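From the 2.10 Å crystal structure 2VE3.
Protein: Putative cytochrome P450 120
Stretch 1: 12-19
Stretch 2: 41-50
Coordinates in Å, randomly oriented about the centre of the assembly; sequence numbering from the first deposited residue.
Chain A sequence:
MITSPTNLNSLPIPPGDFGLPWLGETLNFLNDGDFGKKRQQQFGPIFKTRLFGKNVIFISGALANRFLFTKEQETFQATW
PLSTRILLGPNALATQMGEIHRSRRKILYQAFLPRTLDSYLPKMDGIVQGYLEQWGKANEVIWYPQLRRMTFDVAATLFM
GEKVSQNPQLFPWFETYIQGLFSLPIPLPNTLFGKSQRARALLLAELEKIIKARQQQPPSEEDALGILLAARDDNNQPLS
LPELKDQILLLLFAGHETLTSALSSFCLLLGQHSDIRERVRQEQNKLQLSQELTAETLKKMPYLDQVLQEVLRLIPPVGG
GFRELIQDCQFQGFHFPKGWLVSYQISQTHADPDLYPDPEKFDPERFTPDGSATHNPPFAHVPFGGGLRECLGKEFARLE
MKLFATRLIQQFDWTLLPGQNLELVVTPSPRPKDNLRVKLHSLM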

# COMPACT_ATOMS: atom_id res chain seq x y z
N PRO A 12 29.62 12.24 13.88
CA PRO A 12 28.49 12.43 14.80
C PRO A 12 27.24 11.64 14.38
O PRO A 12 27.13 11.25 13.22
CB PRO A 12 28.21 13.92 14.67
CG PRO A 12 28.56 14.22 13.24
CD PRO A 12 29.78 13.39 12.97
N ILE A 13 26.33 11.42 15.33
CA ILE A 13 24.99 10.89 15.01
C ILE A 13 24.03 12.05 14.70
O ILE A 13 24.23 13.17 15.19
CB ILE A 13 24.41 9.97 16.15
CG1 ILE A 13 24.22 10.74 17.46
CG2 ILE A 13 25.27 8.71 16.35
CD1 ILE A 13 23.52 9.95 18.57
N PRO A 14 22.98 11.80 13.87
CA PRO A 14 22.05 12.85 13.45
C PRO A 14 21.43 13.64 14.59
O PRO A 14 21.36 13.14 15.72
CB PRO A 14 20.98 12.07 12.69
CG PRO A 14 21.71 10.91 12.15
CD PRO A 14 22.61 10.50 13.27
N PRO A 15 20.98 14.88 14.31
CA PRO A 15 20.26 15.64 15.33
C PRO A 15 18.84 15.09 15.51
O PRO A 15 18.30 14.50 14.59
CB PRO A 15 20.20 17.06 14.75
CG PRO A 15 20.30 16.86 13.25
CD PRO A 15 21.16 15.64 13.05
N GLY A 16 18.26 15.29 16.69
CA GLY A 16 16.92 14.77 16.96
C GLY A 16 16.72 14.39 18.42
O GLY A 16 17.67 14.02 19.10
N ASP A 17 15.47 14.48 18.88
CA ASP A 17 15.08 14.14 20.26
C ASP A 17 14.63 12.68 20.42
O ASP A 17 13.78 12.19 19.67
CB ASP A 17 13.95 15.05 20.74
CG ASP A 17 14.35 16.51 20.74
OD1 ASP A 17 15.55 16.81 20.94
OD2 ASP A 17 13.45 17.36 20.54
N PHE A 18 15.22 11.99 21.40
CA PHE A 18 14.88 10.61 21.71
C PHE A 18 13.66 10.50 22.61
O PHE A 18 12.98 9.48 22.60
CB PHE A 18 16.06 9.88 22.35
CG PHE A 18 17.04 9.29 21.37
CD1 PHE A 18 16.66 9.01 20.06
CD2 PHE A 18 18.33 8.99 21.76
CE1 PHE A 18 17.57 8.46 19.16
CE2 PHE A 18 19.24 8.43 20.86
CZ PHE A 18 18.85 8.17 19.57
N GLY A 19 13.40 11.56 23.39
CA GLY A 19 12.27 11.60 24.32
C GLY A 19 12.43 10.66 25.51
O GLY A 19 13.55 10.35 25.91
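Stretch 2 41-50: QQFGPIFKTR

The most unusual feature of this contact is Lys-48, which binds the irregular first stretch at both ends of its residue. Lys-48 N donates a backbone hydrogen bond to Pro-15 O (3.0 Å), while the side chain, starting from a p chi1, reaches out so that Lys-48 NZ donates to Gly-16 O (2.8 Å). Lys-48 NZ also stands over one face of the Phe-18 ring, 3.6 Å from the centroid and nearly on the ring normal, a cation-pi contact that a long, charged side chain is well suited to make.

Stretch 2 ends a helix at Phe-43, turns through Gly-44 and Pro-45, and enters a strand at Phe-47. Gly-44 leaves the helix with positive phi, at backbone angles that call for glycine. From there the two chains run in the same direction: Pro-14 lies nearest Phe-47, Gly-16 nearest Lys-48 and Phe-18 nearest Thr-49. Stretch 1 is extended from Pro-12 to Asp-17 without being a regular strand, and turns at Phe-18 and Gly-19; Pro-14 and Pro-15 have no N-H to donate, but the carbonyl of Pro-15 remains free to accept.

Gly-16 fits a tight place. Gly-16 CA lies 3.3 Å from Lys-48 O and 3.6 Å from the centroid of the Phe-43 ring, over the face; a CB here would clash with Lys-48 O. Pro-15 CB packs on Phe-43 CD1 (3.9 Å), and Pro-14 CG meets Ile-46 CG2 at the same distance, apolar groups matched to apolar groups. One water bridges the backbones, accepting weakly from Asp-17 N (3.1 Å) and donating to Lys-48 O (2.6 Å).

At the far end, the flat guanidinium of Arg-50 stacks on Phe-18, with centres 4.6 Å apart and planes at 29°, while Thr-49 O approaches the ring edge, 3.2 Å from Phe-18 CE1. The aromatic ring thus serves both basic residues.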

# COMPACT_ATOMS: atom_id res chain seq x y z
N GLN A 41 12.22 20.44 9.41
CA GLN A 41 12.41 21.87 9.65
C GLN A 41 13.30 22.11 10.87
O GLN A 41 14.31 22.82 10.77
CB GLN A 41 11.05 22.54 9.86
CG GLN A 41 10.25 22.79 8.58
CD GLN A 41 10.13 24.28 8.23
OE1 GLN A 41 11.00 25.09 8.56
NE2 GLN A 41 9.02 24.64 7.57
N GLN A 42 12.94 21.51 12.00
CA GLN A 42 13.66 21.69 13.27
C GLN A 42 15.07 21.08 13.27
O GLN A 42 16.00 21.65 13.86
CB GLN A 42 12.85 21.11 14.43
CG GLN A 42 13.51 21.26 15.80
CD GLN A 42 12.58 20.88 16.96
OE1 GLN A 42 13.01 20.77 18.11
NE2 GLN A 42 11.30 20.70 16.67
N PHE A 43 15.23 19.92 12.64
CA PHE A 43 16.52 19.21 12.73
C PHE A 43 17.32 19.13 11.44
O PHE A 43 18.54 19.07 11.49
CB PHE A 43 16.36 17.81 13.38
CG PHE A 43 15.86 17.86 14.80
CD1 PHE A 43 16.69 18.30 15.83
CD2 PHE A 43 14.55 17.49 15.10
CE1 PHE A 43 16.22 18.36 17.16
CE2 PHE A 43 14.08 17.54 16.41
CZ PHE A 43 14.92 17.98 17.45
N GLY A 44 16.65 19.11 10.29
CA GLY A 44 17.36 18.97 9.01
C GLY A 44 16.94 17.73 8.26
O GLY A 44 16.11 16.95 8.76
N PRO A 45 17.50 17.52 7.05
CA PRO A 45 17.12 16.41 6.16
C PRO A 45 17.33 15.00 6.73
O PRO A 45 16.63 14.08 6.33
CB PRO A 45 17.98 16.64 4.90
CG PRO A 45 19.10 17.48 5.35
CD PRO A 45 18.54 18.37 6.43
N ILE A 46 18.28 14.84 7.64
CA ILE A 46 18.54 13.57 8.32
C ILE A 46 18.34 13.76 9.83
O ILE A 46 19.04 14.55 10.48
CB ILE A 46 19.94 13.02 8.00
CG1 ILE A 46 20.12 12.88 6.48
CG2 ILE A 46 20.17 11.66 8.67
CD1 ILE A 46 21.54 12.69 6.03
N PHE A 47 17.35 13.05 10.39
CA PHE A 47 17.06 13.20 11.81
C PHE A 47 16.91 11.87 12.55
O PHE A 47 16.64 10.84 11.93
CB PHE A 47 15.89 14.18 12.06
CG PHE A 47 14.51 13.63 11.73
CD1 PHE A 47 13.83 12.81 12.64
CD2 PHE A 47 13.87 13.96 10.53
CE1 PHE A 47 12.56 12.31 12.36
CE2 PHE A 47 12.59 13.47 10.23
CZ PHE A 47 11.93 12.65 11.14
N LYS A 48 17.10 11.90 13.87
CA LYS A 48 16.88 10.74 14.72
C LYS A 48 15.71 10.92 15.70
O LYS A 48 15.35 12.03 16.11
CB LYS A 48 18.17 10.34 15.46
CG LYS A 48 18.50 11.23 16.65
CD LYS A 48 19.81 10.82 17.29
CE LYS A 48 20.29 11.90 18.25
NZ LYS A 48 19.41 11.91 19.44
N THR A 49 15.11 9.79 16.05
CA THR A 49 14.03 9.77 17.02
C THR A 49 14.08 8.42 17.71
O THR A 49 15.00 7.63 17.50
CB THR A 49 12.66 10.03 16.33
OG1 THR A 49 11.61 10.00 17.30
CG2 THR A 49 12.39 9.01 15.25
N ARG A 50 13.09 8.15 18.56
CA ARG A 50 12.95 6.84 19.16
C ARG A 50 11.51 6.41 19.02
O ARG A 50 10.59 7.15 19.35
CB ARG A 50 13.41 6.87 20.62
CG ARG A 50 13.05 5.63 21.45
CD ARG A 50 13.55 5.80 22.86
NE ARG A 50 15.00 5.73 22.92
CZ ARG A 50 15.76 6.44 23.75
NH1 ARG A 50 15.22 7.30 24.60
NH2 ARG A 50 17.08 6.30 23.72
O HOH W 1 13.51 13.75 16.61